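Long-range contact in Can2 (Sulfobacillus thermosulfidooxidans, PDB 7BDV), which is a CRISPR ancillary effector nuclease of dual specificity that carries CARF domains, binds cyclic tetra-adenylate and potentiates type III CRISPR defence: residues N275-V280 / L287-C292. Residues are numbered along the deposited sequence; the frame is centred on the assembly and turned at random.
Sequences NELDVV and LHVIEC
D278 reaches across to the end of strand 286-291, where its OD2 accepts the backbone N-H of C292 at 2.6 Å through the anti lone pair, the one away from OD1. The N-H of K293 binds the same oxygen, so two successive amides grip one carboxylate oxygen. CG of D278 stands anti to its own carbonyl carbon (chi1 -58°), which carries the acid past the I290 carbonyl to these amides. E291 starts away from D278, but a bend at chi2 (75°) folds its carboxylate back, leaving OE1 3.2 Å from D278 OD2 with the two planes 31° apart. Both oxygens are acceptors, close but without a hydrogen bond between them. At the base of the aspartate, SG of C292 lies 3.7 Å from D278 CB and also meets CG2 of V279. V279 and I290 form a hydrogen-bonded antiparallel pair: the I290 N to V279 O bond is nearly straight (2.9 Å), the return bond from V279 N to I290 O longer at 3.3 Å. Their side chains pack against helix 231-254, V279 on L250 and I290 on V246 and L250. On the other face, V289 turns CG1 to L277 CD2 (3.7 Å), the two side chains crossing at about a right angle, while V280 sits beside V289 as the non-hydrogen-bonded pair. The chain turns a corner at D278, between strands 274-277 and 279-283. D278 and the E291-C292-K293 run, at the open end of hairpin 279-283/286-291, fit the D...(D/E)xK signature of PD-(D/E)xK nucleases, consistent with an active site in the Card1-like endonuclease domain.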
ATOM      1  N   ASN A 275      -1.623 -15.486   3.246  1.00 38.22           N
ATOM      2  CA  ASN A 275      -1.660 -14.484   4.344  1.00 40.62           C
ATOM      3  C   ASN A 275      -2.669 -15.003   5.364  1.00 45.04           C
ATOM      4  O   ASN A 275      -3.759 -15.470   4.914  1.00 47.29           O
ATOM      5  CB  ASN A 275      -2.137 -13.142   3.809  1.00 40.98           C
ATOM      6  CG  ASN A 275      -1.273 -12.613   2.694  1.00 42.15           C
ATOM      7  OD1 ASN A 275      -0.068 -12.483   2.889  1.00 43.46           O
ATOM      8  ND2 ASN A 275      -1.869 -12.348   1.535  1.00 41.25           N
ATOM      9  N   GLU A 276      -2.309 -14.990   6.646  1.00 45.61           N
ATOM     10  CA  GLU A 276      -3.247 -15.283   7.760  1.00 56.88           C
ATOM     11  C   GLU A 276      -3.701 -13.940   8.340  1.00 55.11           C
ATOM     12  O   GLU A 276      -2.825 -13.068   8.539  1.00 51.61           O
ATOM     13  CB  GLU A 276      -2.630 -16.205   8.817  1.00 70.56           C
ATOM     14  CG  GLU A 276      -3.603 -17.296   9.263  1.00 86.94           C
ATOM     15  CD  GLU A 276      -3.616 -17.639  10.746  1.00102.87           C
ATOM     16  OE1 GLU A 276      -2.516 -17.765  11.335  1.00117.39           O
ATOM     17  OE2 GLU A 276      -4.729 -17.765  11.313  1.00106.93           O
ATOM     18  N   LEU A 277      -5.016 -13.761   8.524  1.00 49.11           N
ATOM     19  CA  LEU A 277      -5.637 -12.514   9.046  1.00 49.71           C
ATOM     20  C   LEU A 277      -6.471 -12.850  10.283  1.00 53.92           C
ATOM     21  O   LEU A 277      -7.244 -13.849  10.231  1.00 45.97           O
ATOM     22  CB  LEU A 277      -6.486 -11.892   7.938  1.00 51.19           C
ATOM     23  CG  LEU A 277      -5.700 -11.365   6.739  1.00 49.13           C
ATOM     24  CD1 LEU A 277      -6.664 -10.830   5.687  1.00 54.73           C
ATOM     25  CD2 LEU A 277      -4.703 -10.278   7.143  1.00 45.76           C
ATOM     26  N   ASP A 278      -6.345 -12.026  11.332  1.00 48.14           N
ATOM     27  CA  ASP A 278      -6.902 -12.305  12.676  1.00 41.24           C
ATOM     28  C   ASP A 278      -8.435 -12.252  12.616  1.00 38.98           C
ATOM     29  O   ASP A 278      -9.072 -13.221  13.053  1.00 32.95           O
ATOM     30  CB  ASP A 278      -6.343 -11.357  13.738  1.00 46.16           C
ATOM     31  CG  ASP A 278      -4.826 -11.365  13.886  1.00 47.88           C
ATOM     32  OD1 ASP A 278      -4.189 -12.372  13.479  1.00 49.49           O
ATOM     33  OD2 ASP A 278      -4.282 -10.340  14.364  1.00 51.51           O
ATOM     34  N   VAL A 279      -9.011 -11.132  12.184  1.00 40.76           N
ATOM     35  CA  VAL A 279     -10.491 -10.934  12.106  1.00 39.97           C
ATOM     36  C   VAL A 279     -10.797 -10.152  10.835  1.00 41.48           C
ATOM     37  O   VAL A 279     -10.113  -9.135  10.602  1.00 43.58           O
ATOM     38  CB  VAL A 279     -11.051 -10.186  13.335  1.00 41.50           C
ATOM     39  CG1 VAL A 279     -12.561 -10.121  13.306  1.00 43.70           C
ATOM     40  CG2 VAL A 279     -10.580 -10.791  14.637  1.00 47.18           C
ATOM     41  N   VAL A 280     -11.773 -10.607  10.048  1.00 37.88           N
ATOM     42  CA  VAL A 280     -12.214  -9.922   8.797  1.00 36.06           C
ATOM     43  C   VAL A 280     -13.741  -9.900   8.785  1.00 37.16           C
ATOM     44  O   VAL A 280     -14.366 -10.810   9.352  1.00 41.57           O
ATOM     45  CB  VAL A 280     -11.619 -10.572   7.533  1.00 40.52           C
ATOM     46  CG1 VAL A 280     -10.122 -10.841   7.688  1.00 41.89           C
ATOM     47  CG2 VAL A 280     -12.350 -11.824   7.124  1.00 38.25           C
ATOM     48  N   LEU A 287     -14.005  -4.343   2.799  1.00 29.64           N
ATOM     49  CA  LEU A 287     -13.384  -5.370   3.653  1.00 30.73           C
ATOM     50  C   LEU A 287     -12.652  -4.675   4.800  1.00 31.37           C
ATOM     51  O   LEU A 287     -11.889  -3.735   4.548  1.00 31.40           O
ATOM     52  CB  LEU A 287     -12.477  -6.273   2.839  1.00 31.43           C
ATOM     53  CG  LEU A 287     -12.038  -7.531   3.560  1.00 36.38           C
ATOM     54  CD1 LEU A 287     -13.215  -8.464   3.778  1.00 38.55           C
ATOM     55  CD2 LEU A 287     -10.958  -8.233   2.772  1.00 41.40           C
ATOM     56  N   HIS A 288     -12.941  -5.123   6.010  1.00 37.15           N
ATOM     57  CA  HIS A 288     -12.358  -4.642   7.283  1.00 34.61           C
ATOM     58  C   HIS A 288     -11.467  -5.757   7.816  1.00 36.81           C
ATOM     59  O   HIS A 288     -11.951  -6.891   7.958  1.00 32.37           O
ATOM     60  CB  HIS A 288     -13.475  -4.267   8.247  1.00 34.35           C
ATOM     61  CG  HIS A 288     -14.262  -3.055   7.909  1.00 35.77           C
ATOM     62  ND1 HIS A 288     -15.104  -3.004   6.819  1.00 34.92           N
ATOM     63  CD2 HIS A 288     -14.403  -1.869   8.552  1.00 36.86           C
ATOM     64  CE1 HIS A 288     -15.691  -1.821   6.777  1.00 36.37           C
ATOM     65  NE2 HIS A 288     -15.272  -1.099   7.833  1.00 32.51           N
ATOM     66  N   VAL A 289     -10.199  -5.444   8.083  1.00 31.66           N
ATOM     67  CA  VAL A 289      -9.197  -6.381   8.645  1.00 34.05           C
ATOM     68  C   VAL A 289      -8.733  -5.825   9.998  1.00 36.43           C
ATOM     69  O   VAL A 289      -8.295  -4.646  10.048  1.00 29.42           O
ATOM     70  CB  VAL A 289      -8.048  -6.572   7.639  1.00 38.01           C
ATOM     71  CG1 VAL A 289      -6.965  -7.507   8.147  1.00 45.91           C
ATOM     72  CG2 VAL A 289      -8.580  -7.036   6.278  1.00 38.80           C
ATOM     73  N   ILE A 290      -8.836  -6.619  11.060  1.00 34.68           N
ATOM     74  CA  ILE A 290      -8.247  -6.300  12.402  1.00 36.12           C
ATOM     75  C   ILE A 290      -7.045  -7.222  12.641  1.00 38.44           C
ATOM     76  O   ILE A 290      -7.189  -8.448  12.455  1.00 39.12           O
ATOM     77  CB  ILE A 290      -9.286  -6.429  13.521  1.00 32.76           C
ATOM     78  CG1 ILE A 290     -10.525  -5.593  13.230  1.00 32.00           C
ATOM     79  CG2 ILE A 290      -8.676  -6.084  14.878  1.00 34.33           C
ATOM     80  CD1 ILE A 290     -11.693  -5.947  14.072  1.00 35.24           C
ATOM     81  N   GLU A 291      -5.887  -6.630  12.939  1.00 36.10           N
ATOM     82  CA  GLU A 291      -4.709  -7.296  13.555  1.00 34.20           C
ATOM     83  C   GLU A 291      -4.810  -7.145  15.081  1.00 37.67           C
ATOM     84  O   GLU A 291      -4.795  -5.997  15.588  1.00 33.73           O
ATOM     85  CB  GLU A 291      -3.430  -6.668  12.987  1.00 43.85           C
ATOM     86  CG  GLU A 291      -2.149  -7.324  13.459  1.00 46.83           C
ATOM     87  CD  GLU A 291      -1.835  -8.676  12.834  1.00 59.09           C
ATOM     88  OE1 GLU A 291      -2.585  -9.118  11.916  1.00 61.22           O
ATOM     89  OE2 GLU A 291      -0.814  -9.273  13.246  1.00 66.11           O
ATOM     90  N   CYS A 292      -4.999  -8.256  15.805  1.00 38.27           N
ATOM     91  CA  CYS A 292      -5.123  -8.263  17.297  1.00 40.76           C
ATOM     92  C   CYS A 292      -4.293  -9.379  17.945  1.00 42.54           C
ATOM     93  O   CYS A 292      -4.356  -9.489  19.180  1.00 51.89           O
ATOM     94  CB  CYS A 292      -6.585  -8.350  17.714  1.00 45.93           C
ATOM     95  SG  CYS A 292      -7.498  -9.586  16.760  1.00 48.12           S
TER